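Local atomic coordinates of phosphoserine phosphatase RsbX (Bacillus subtilis, PDB entry 3W40), a protein that removes phosphate from phosphorylated RsbS as a PPM-type serine phosphatase and thereby acts as a negative regulator of sigma-B activity. Residues 16-21 / 188-193; 40-45 / 192-197; 107-112 / 154-159. One frame throughout, in Å; residues are numbered along the deposited sequence.

In the fold
The three contacts share one magnesium ion, bound by D189 of interaction 1, D44 of interaction 2 and D156 of interaction 3 together with three waters common to all. The carboxylates converge closely: D189 OD2 lies 2.8 Å from D156 OD1, and D44 OD2 lies 2.9 Å from D156 OD1, spacings that the shared magnesium ion probably makes tolerable. T192 and Y193 belong to both interaction 1 and interaction 2, so one strand pairs within its sheet and also faces the other sheet. Interaction 3, whose centre is about 9 Å from that of interaction 2, packs T155 CG2 against V42 CG1 at 3.4 Å.

Interaction 1: 16-21 / 188-193; sequences QLNKEG and KDDLTY. With MG (magnesium ion), chain C.
T192 OG1 is gripped by two side chains: Q16 NE2 donates to it at 2.9 Å, and D27 holds it from beyond the two segments. The Q16 bond is fairly straight (154° at the hydrogen), and the hydroxyl oxygen lies close to the amide plane. Q16 reaches it with CG anti to the backbone N (chi1 -176°) and an extended chain, lying alongside T192 and pointing the same way. This is a non-hydrogen-bonded antiparallel pair. The next pair, L17 with L191, is the hydrogen-bonded one: L17 N to L191 O and L191 N to L17 O both measure 2.9 Å. Beyond this pair strand 10-17 has ended and strand 191-198 has not yet begun, and a carboxylate replaces the backbone acceptor. D190 OD1 receives K19 N at 2.9 Å, nearly straight at 170°, on its anti side, while OD2 is taken up by K22 and the amide of G26. Both carboxylate oxygens are thus tied, which fixes the group's rotation. The extended K19 chain runs over the backbone of K188, bringing CE to 3.4 Å from K188 O. Next to this clamp, D189 turns away from 16-21 and binds magnesium through OD2 at 2.1 Å; its OD1 lies 2.7 Å from the oxygen of a metal-bound water. An antiparallel strand pair flanked by a metal-binding aspartate is typical of the PPM (PP2C-like) phosphatase active site.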
loop_
_atom_site.group_PDB
_atom_site.type_symbol
_atom_site.label_atom_id
_atom_site.label_comp_id
_atom_site.label_asym_id
_atom_site.label_seq_id
_atom_site.Cartn_x
_atom_site.Cartn_y
_atom_site.Cartn_z
ATOM N N GLN A 16 -8.273 -5.170 6.019
ATOM C CA GLN A 16 -7.617 -6.401 5.714
ATOM C C GLN A 16 -8.547 -7.557 6.043
ATOM O O GLN A 16 -9.096 -7.612 7.157
ATOM C CB GLN A 16 -6.272 -6.558 6.445
ATOM C CG GLN A 16 -5.562 -7.816 6.043
ATOM C CD GLN A 16 -4.231 -7.894 6.630
ATOM O OE1 GLN A 16 -4.055 -8.441 7.744
ATOM N NE2 GLN A 16 -3.245 -7.507 5.852
ATOM N N LEU A 17 -8.679 -8.490 5.119
ATOM C CA LEU A 17 -9.413 -9.715 5.396
ATOM C C LEU A 17 -8.749 -10.899 4.747
ATOM O O LEU A 17 -8.270 -10.814 3.617
ATOM C CB LEU A 17 -10.853 -9.618 4.905
ATOM C CG LEU A 17 -11.750 -10.605 5.676
ATOM C CD1 LEU A 17 -11.939 -10.208 7.151
ATOM C CD2 LEU A 17 -13.084 -10.648 5.027
ATOM N N ASN A 18 -8.702 -11.990 5.473
ATOM C CA ASN A 18 -8.094 -13.210 4.945
ATOM C C ASN A 18 -8.934 -13.883 3.862
ATOM O O ASN A 18 -10.148 -13.828 3.863
ATOM C CB ASN A 18 -7.894 -14.225 6.061
ATOM C CG ASN A 18 -6.847 -13.841 7.033
ATOM O OD1 ASN A 18 -6.381 -12.715 7.104
ATOM N ND2 ASN A 18 -6.478 -14.809 7.839
ATOM N N LYS A 19 -8.278 -14.615 2.987
ATOM C CA LYS A 19 -8.954 -15.577 2.140
ATOM C C LYS A 19 -9.884 -16.444 2.954
ATOM O O LYS A 19 -9.599 -16.794 4.104
ATOM C CB LYS A 19 -7.921 -16.479 1.462
ATOM C CG LYS A 19 -8.488 -17.524 0.505
ATOM C CD LYS A 19 -7.391 -18.360 -0.148
ATOM C CE LYS A 19 -8.003 -19.366 -1.141
ATOM N NZ LYS A 19 -7.042 -20.261 -1.836
ATOM N N GLU A 20 -11.013 -16.780 2.336
ATOM C CA GLU A 20 -12.008 -17.607 3.001
ATOM C C GLU A 20 -11.417 -18.920 3.534
ATOM O O GLU A 20 -10.761 -19.627 2.786
ATOM C CB GLU A 20 -13.167 -17.900 2.039
ATOM C CG GLU A 20 -14.279 -18.728 2.693
ATOM C CD GLU A 20 -15.115 -17.884 3.645
ATOM O OE1 GLU A 20 -15.462 -16.739 3.258
ATOM O OE2 GLU A 20 -15.430 -18.365 4.766
ATOM N N GLY A 21 -11.635 -19.222 4.817
ATOM C CA GLY A 21 -11.119 -20.434 5.437
ATOM C C GLY A 21 -9.639 -20.503 5.772
ATOM O O GLY A 21 -9.178 -21.557 6.216
ATOM N N LYS A 188 -11.693 -14.619 -2.241
ATOM C CA LYS A 188 -10.877 -15.552 -3.041
ATOM C C LYS A 188 -9.378 -15.516 -2.692
ATOM O O LYS A 188 -8.676 -16.501 -2.878
ATOM C CB LYS A 188 -11.018 -15.227 -4.516
ATOM C CG LYS A 188 -10.687 -16.359 -5.463
ATOM C CD LYS A 188 -11.473 -16.177 -6.749
ATOM C CE LYS A 188 -12.997 -16.170 -6.488
ATOM N NZ LYS A 188 -13.637 -17.493 -6.731
ATOM N N ASP A 189 -8.891 -14.367 -2.224
ATOM C CA ASP A 189 -7.504 -14.228 -1.806
ATOM C C ASP A 189 -7.535 -13.330 -0.583
ATOM O O ASP A 189 -8.539 -12.670 -0.338
ATOM C CB ASP A 189 -6.699 -13.539 -2.897
ATOM C CG ASP A 189 -5.160 -13.527 -2.620
ATOM O OD1 ASP A 189 -4.699 -14.265 -1.689
ATOM O OD2 ASP A 189 -4.441 -12.751 -3.306
ATOM N N ASP A 190 -6.434 -13.292 0.167
ATOM C CA ASP A 190 -6.244 -12.197 1.158
ATOM C C ASP A 190 -6.428 -10.853 0.466
ATOM O O ASP A 190 -5.995 -10.697 -0.665
ATOM C CB ASP A 190 -4.838 -12.245 1.705
ATOM C CG ASP A 190 -4.532 -13.557 2.450
ATOM O OD1 ASP A 190 -5.425 -14.170 3.071
ATOM O OD2 ASP A 190 -3.360 -13.990 2.418
ATOM N N LEU A 191 -7.058 -9.894 1.160
ATOM C CA LEU A 191 -7.375 -8.615 0.528
ATOM C C LEU A 191 -6.959 -7.556 1.535
ATOM O O LEU A 191 -7.486 -7.548 2.657
ATOM C CB LEU A 191 -8.875 -8.599 0.222
ATOM C CG LEU A 191 -9.435 -7.459 -0.647
ATOM C CD1 LEU A 191 -10.807 -7.784 -1.167
ATOM C CD2 LEU A 191 -9.479 -6.108 0.035
ATOM N N THR A 192 -6.054 -6.669 1.119
ATOM C CA THR A 192 -5.565 -5.575 1.959
ATOM C C THR A 192 -5.579 -4.290 1.180
ATOM O O THR A 192 -5.157 -4.283 0.026
ATOM C CB THR A 192 -4.139 -5.820 2.442
ATOM O OG1 THR A 192 -4.079 -7.066 3.137
ATOM C CG2 THR A 192 -3.657 -4.747 3.403
ATOM N N TYR A 193 -6.114 -3.208 1.767
ATOM C CA TYR A 193 -5.950 -1.897 1.151
ATOM C C TYR A 193 -5.798 -0.818 2.190
ATOM O O TYR A 193 -6.222 -0.955 3.312
ATOM C CB TYR A 193 -7.062 -1.581 0.150
ATOM C CG TYR A 193 -8.486 -1.524 0.662
ATOM C CD1 TYR A 193 -8.978 -0.393 1.362
ATOM C CD2 TYR A 193 -9.356 -2.580 0.439
ATOM C CE1 TYR A 193 -10.287 -0.372 1.786
ATOM C CE2 TYR A 193 -10.672 -2.542 0.795
ATOM C CZ TYR A 193 -11.145 -1.438 1.519
ATOM O OH TYR A 193 -12.463 -1.431 1.922
HETATM MG MG MG C . -2.569 -11.890 -3.036
HETATM O O HOH W 1 -10.513 -11.689 1.571
HETATM O O HOH W 2 -2.153 -13.461 -1.738
HETATM O O HOH W 3 -3.324 -10.700 -1.522
HETATM O O HOH W 4 -1.674 -13.186 -4.488
#

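Interaction 2: 40-45 / 192-197; sequences CAVADG and TYILGQ. With MG (magnesium ion), chain C.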
loop_
_atom_site.group_PDB
_atom_site.type_symbol
_atom_site.label_atom_id
_atom_site.label_comp_id
_atom_site.label_asym_id
_atom_site.label_seq_id
_atom_site.Cartn_x
_atom_site.Cartn_y
_atom_site.Cartn_z
ATOM N N CYS A 40 3.757 4.495 4.739
ATOM C CA CYS A 40 2.960 3.266 4.698
ATOM C C CYS A 40 3.454 2.309 3.686
ATOM O O CYS A 40 4.209 2.643 2.781
ATOM C CB CYS A 40 1.485 3.505 4.519
ATOM S SG CYS A 40 1.044 4.241 3.000
ATOM N N ALA A 41 3.105 1.072 3.898
ATOM C CA ALA A 41 3.539 0.033 3.000
ATOM C C ALA A 41 2.555 -1.093 3.027
ATOM O O ALA A 41 1.913 -1.333 4.064
ATOM C CB ALA A 41 4.915 -0.456 3.403
ATOM N N VAL A 42 2.455 -1.793 1.899
ATOM C CA VAL A 42 1.590 -2.984 1.758
ATOM C C VAL A 42 2.425 -4.020 1.063
ATOM O O VAL A 42 3.121 -3.695 0.094
ATOM C CB VAL A 42 0.247 -2.669 0.970
ATOM C CG1 VAL A 42 -0.526 -3.866 0.662
ATOM C CG2 VAL A 42 -0.608 -1.611 1.770
ATOM N N ALA A 43 2.338 -5.267 1.513
ATOM C CA ALA A 43 3.127 -6.337 0.916
ATOM C C ALA A 43 2.328 -7.606 0.870
ATOM O O ALA A 43 1.468 -7.803 1.719
ATOM C CB ALA A 43 4.427 -6.581 1.696
ATOM N N ASP A 44 2.607 -8.458 -0.099
ATOM C CA ASP A 44 1.893 -9.726 -0.307
ATOM C C ASP A 44 2.979 -10.807 -0.464
ATOM O O ASP A 44 3.750 -10.779 -1.448
ATOM C CB ASP A 44 0.968 -9.601 -1.543
ATOM C CG ASP A 44 0.148 -10.885 -1.824
ATOM O OD1 ASP A 44 0.411 -11.935 -1.166
ATOM O OD2 ASP A 44 -0.736 -10.873 -2.736
ATOM N N GLY A 45 3.101 -11.680 0.533
ATOM C CA GLY A 45 4.166 -12.692 0.488
ATOM C C GLY A 45 3.907 -13.771 -0.562
ATOM O O GLY A 45 2.756 -14.140 -0.833
ATOM N N THR A 192 -6.054 -6.669 1.119
ATOM C CA THR A 192 -5.565 -5.575 1.959
ATOM C C THR A 192 -5.579 -4.290 1.180
ATOM O O THR A 192 -5.157 -4.283 0.026
ATOM C CB THR A 192 -4.139 -5.820 2.442
ATOM O OG1 THR A 192 -4.079 -7.066 3.137
ATOM C CG2 THR A 192 -3.657 -4.747 3.403
ATOM N N TYR A 193 -6.114 -3.208 1.767
ATOM C CA TYR A 193 -5.950 -1.897 1.151
ATOM C C TYR A 193 -5.798 -0.818 2.190
ATOM O O TYR A 193 -6.222 -0.955 3.312
ATOM C CB TYR A 193 -7.062 -1.581 0.150
ATOM C CG TYR A 193 -8.486 -1.524 0.662
ATOM C CD1 TYR A 193 -8.978 -0.393 1.362
ATOM C CD2 TYR A 193 -9.356 -2.580 0.439
ATOM C CE1 TYR A 193 -10.287 -0.372 1.786
ATOM C CE2 TYR A 193 -10.672 -2.542 0.795
ATOM C CZ TYR A 193 -11.145 -1.438 1.519
ATOM O OH TYR A 193 -12.463 -1.431 1.922
ATOM N N ILE A 194 -5.130 0.256 1.753
ATOM C CA ILE A 194 -4.989 1.433 2.543
ATOM C C ILE A 194 -5.557 2.582 1.721
ATOM O O ILE A 194 -5.182 2.755 0.575
ATOM C CB ILE A 194 -3.517 1.711 2.873
ATOM C CG1 ILE A 194 -2.912 0.576 3.740
ATOM C CG2 ILE A 194 -3.429 3.058 3.615
ATOM C CD1 ILE A 194 -1.433 0.871 4.098
ATOM N N LEU A 195 -6.527 3.280 2.290
ATOM C CA LEU A 195 -7.101 4.517 1.730
ATOM C C LEU A 195 -6.570 5.739 2.426
ATOM O O LEU A 195 -6.481 5.718 3.667
ATOM C CB LEU A 195 -8.591 4.515 1.855
ATOM C CG LEU A 195 -9.342 3.431 1.037
ATOM C CD1 LEU A 195 -10.813 3.324 1.535
ATOM C CD2 LEU A 195 -9.307 3.753 -0.454
ATOM N N GLY A 196 -6.341 6.801 1.652
ATOM C CA GLY A 196 -6.063 8.056 2.211
ATOM C C GLY A 196 -6.830 9.206 1.542
ATOM O O GLY A 196 -7.009 9.201 0.314
ATOM N N GLN A 197 -7.154 10.245 2.310
ATOM C CA GLN A 197 -7.687 11.491 1.806
ATOM C C GLN A 197 -6.819 12.573 2.402
ATOM O O GLN A 197 -6.706 12.691 3.645
ATOM C CB GLN A 197 -9.166 11.646 2.188
ATOM C CG GLN A 197 -9.752 13.026 1.873
ATOM C CD GLN A 197 -11.238 13.073 2.185
ATOM O OE1 GLN A 197 -11.676 12.669 3.267
ATOM N NE2 GLN A 197 -12.001 13.574 1.258
HETATM MG MG MG C . -2.569 -11.890 -3.036
HETATM O O HOH W 2 -2.153 -13.461 -1.738
HETATM O O HOH W 3 -3.324 -10.700 -1.522
HETATM O O HOH W 4 -1.674 -13.186 -4.488
#
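V42 CG2 packs against I194 CD1 at 3.5 Å and I194 CG1 at 3.7 Å, the tight part of a largely apolar contact without a single hydrogen bond across it. The two side chains run antiparallel, each passing alongside the other. CG2 of V42 stands beside the backbone N, opposite the carbonyl carbon, while CG1 takes the place anti to N (chi1 172°) and points to the T192 end. I194 CD1 also meets C40 CB at 4.0 Å, so one methyl bridges two residues of strand 37-45 that face the same way. The strand segments approach to 8.1 Å between axes and run at 161°, nearly antiparallel, yet they belong to different sheets: this is face-to-face packing within the beta sandwich of the PPM phosphatase fold, with I153 of strand 150-154 also touching C40 and V42. Toward the metal the packing slackens. V42 CG1 and T192 CG2 are 4.3 Å apart, and T192 turns its hydroxyl to D27 and Q16. Farther along, D44 is partly exposed and has no contact with 192-197; its OD2 binds magnesium at 2.1 Å, and its OD1 lies 3.0 Å from the oxygen of a metal-bound water.

Interaction 3: 107-112 / 154-159; sequences VGNVRF and HTDGLN. With MG (magnesium ion), chain C.
Backbone hydrogen bonds join R111 and H154 as an antiparallel hydrogen-bonded pair: R111 N to H154 O and H154 N to R111 O are both 2.9 Å. A water extends the pairing, donating to N109 O at 2.6 Å and to H154 O.

Among side chains, the clearest contact is CH-pi. R111 CB sits over one face of the H154 imidazole, 3.9 Å from its centroid and 24° off the ring normal, while L158 CD2 covers the opposite face near the rim. The ring is thus sandwiched between aliphatic groups. Its rotation is fixed by a third kind of contact, the very straight bond from H154 ND1 to T155 O (2.9 Å, 176° at the hydrogen), with that oxygen in the ring plane. The same carbonyl accepts L158 N from its other face, closing a type I turn over 155-158. With chi1 at 69°, the imidazole lies between the backbone N and carbonyl carbon, folded back over its own chain.

Metal bonding belongs to that turn: D156 OD1 binds magnesium at 2.0 Å, and D156 OD2 accepts a hydrogen bond from a metal-bound water. The side chain of N109 crosses that of D156 beside this site.

V110 CG1 lies against the H154 carbonyl, 3.5 Å from H154 O. Apolar packing is loose, V110 CG2 meeting T155 CG2 at 4.2 Å. Both V110 and T155 also touch V42 of strand 37-45, so the junction fits between that strand and strand 191-198, where Y193 packs against H154 and L158.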
loop_
_atom_site.group_PDB
_atom_site.type_symbol
_atom_site.label_atom_id
_atom_site.label_comp_id
_atom_site.label_asym_id
_atom_site.label_seq_id
_atom_site.Cartn_x
_atom_site.Cartn_y
_atom_site.Cartn_z
ATOM N N VAL A 107 7.731 -3.001 -6.138
ATOM C CA VAL A 107 8.040 -4.098 -7.053
ATOM C C VAL A 107 6.918 -5.095 -6.908
ATOM O O VAL A 107 6.628 -5.540 -5.822
ATOM C CB VAL A 107 9.402 -4.767 -6.764
ATOM C CG1 VAL A 107 9.660 -5.942 -7.667
ATOM C CG2 VAL A 107 10.557 -3.751 -6.941
ATOM N N GLY A 108 6.332 -5.517 -8.034
ATOM C CA GLY A 108 5.327 -6.550 -8.044
ATOM C C GLY A 108 3.951 -5.974 -8.286
ATOM O O GLY A 108 3.846 -4.890 -8.949
ATOM N N ASN A 109 2.922 -6.638 -7.775
ATOM C CA ASN A 109 1.554 -6.456 -8.171
ATOM C C ASN A 109 0.710 -5.786 -7.098
ATOM O O ASN A 109 -0.515 -5.814 -7.229
ATOM C CB ASN A 109 0.921 -7.729 -8.641
ATOM C CG ASN A 109 0.685 -8.761 -7.553
ATOM O OD1 ASN A 109 0.004 -9.732 -7.841
ATOM N ND2 ASN A 109 1.221 -8.579 -6.348
ATOM N N VAL A 110 1.329 -5.121 -6.108
ATOM C CA VAL A 110 0.593 -4.303 -5.175
ATOM C C VAL A 110 0.410 -2.963 -5.847
ATOM O O VAL A 110 1.374 -2.389 -6.321
ATOM C CB VAL A 110 1.381 -4.172 -3.828
ATOM C CG1 VAL A 110 0.640 -3.267 -2.912
ATOM C CG2 VAL A 110 1.520 -5.521 -3.186
ATOM N N ARG A 111 -0.807 -2.501 -6.009
ATOM C CA ARG A 111 -1.094 -1.353 -6.857
ATOM C C ARG A 111 -1.307 -0.053 -6.032
ATOM O O ARG A 111 -1.745 -0.078 -4.882
ATOM C CB ARG A 111 -2.418 -1.602 -7.606
ATOM C CG ARG A 111 -2.409 -2.835 -8.513
ATOM C CD ARG A 111 -1.141 -2.923 -9.372
ATOM N NE ARG A 111 -1.129 -1.848 -10.392
ATOM C CZ ARG A 111 -1.745 -1.891 -11.588
ATOM N NH1 ARG A 111 -2.397 -2.985 -11.986
ATOM N NH2 ARG A 111 -1.665 -0.838 -12.413
ATOM N N PHE A 112 -1.009 1.059 -6.656
ATOM C CA PHE A 112 -1.195 2.420 -6.028
ATOM C C PHE A 112 -1.845 3.319 -7.039
ATOM O O PHE A 112 -1.433 3.362 -8.180
ATOM C CB PHE A 112 0.195 2.979 -5.617
ATOM C CG PHE A 112 0.222 4.417 -5.155
ATOM C CD1 PHE A 112 -0.642 4.882 -4.169
ATOM C CD2 PHE A 112 1.210 5.254 -5.611
ATOM C CE1 PHE A 112 -0.553 6.183 -3.686
ATOM C CE2 PHE A 112 1.324 6.540 -5.156
ATOM C CZ PHE A 112 0.399 7.017 -4.174
ATOM N N HIS A 154 -3.328 -1.284 -2.769
ATOM C CA HIS A 154 -4.044 -2.522 -2.519
ATOM C C HIS A 154 -3.304 -3.743 -3.071
ATOM O O HIS A 154 -2.596 -3.643 -4.091
ATOM C CB HIS A 154 -5.467 -2.453 -3.076
ATOM C CG HIS A 154 -5.571 -2.436 -4.573
ATOM N ND1 HIS A 154 -5.513 -3.584 -5.345
ATOM C CD2 HIS A 154 -5.767 -1.408 -5.440
ATOM C CE1 HIS A 154 -5.730 -3.262 -6.609
ATOM N NE2 HIS A 154 -5.856 -1.951 -6.698
ATOM N N THR A 155 -3.470 -4.895 -2.385
ATOM C CA THR A 155 -2.964 -6.142 -2.876
ATOM C C THR A 155 -3.882 -6.658 -3.987
ATOM O O THR A 155 -5.017 -6.195 -4.226
ATOM C CB THR A 155 -2.774 -7.185 -1.758
ATOM O OG1 THR A 155 -4.031 -7.447 -1.167
ATOM C CG2 THR A 155 -1.772 -6.683 -0.812
ATOM N N ASP A 156 -3.400 -7.716 -4.598
ATOM C CA ASP A 156 -4.134 -8.363 -5.713
ATOM C C ASP A 156 -5.426 -9.057 -5.324
ATOM O O ASP A 156 -6.195 -9.425 -6.183
ATOM C CB ASP A 156 -3.250 -9.281 -6.535
ATOM C CG ASP A 156 -2.698 -10.455 -5.726
ATOM O OD1 ASP A 156 -3.006 -10.615 -4.524
ATOM O OD2 ASP A 156 -2.009 -11.319 -6.355
ATOM N N GLY A 157 -5.681 -9.196 -4.026
ATOM C CA GLY A 157 -6.977 -9.690 -3.573
ATOM C C GLY A 157 -8.126 -8.733 -3.880
ATOM O O GLY A 157 -9.281 -9.179 -3.901
ATOM N N LEU A 158 -7.805 -7.445 -4.148
ATOM C CA LEU A 158 -8.857 -6.480 -4.506
ATOM C C LEU A 158 -8.833 -6.306 -6.006
ATOM O O LEU A 158 -7.824 -5.857 -6.538
ATOM C CB LEU A 158 -8.589 -5.164 -3.805
ATOM C CG LEU A 158 -9.635 -4.075 -4.123
ATOM C CD1 LEU A 158 -11.023 -4.378 -3.603
ATOM C CD2 LEU A 158 -9.192 -2.739 -3.585
ATOM N N ASN A 159 -9.900 -6.681 -6.679
ATOM C CA ASN A 159 -9.941 -6.616 -8.138
ATOM C C ASN A 159 -11.189 -5.794 -8.518
ATOM O O ASN A 159 -12.326 -6.272 -8.450
ATOM C CB ASN A 159 -9.978 -8.054 -8.696
ATOM C CG ASN A 159 -10.212 -8.109 -10.206
ATOM O OD1 ASN A 159 -10.740 -9.103 -10.733
ATOM N ND2 ASN A 159 -9.789 -7.068 -10.912
HETATM MG MG MG C . -2.569 -11.890 -3.036
HETATM O O HOH W 5 -2.957 -5.261 -6.653
HETATM O O HOH W 4 -1.674 -13.186 -4.488
HETATM O O HOH W 2 -2.153 -13.461 -1.738
HETATM O O HOH W 3 -3.324 -10.700 -1.522
#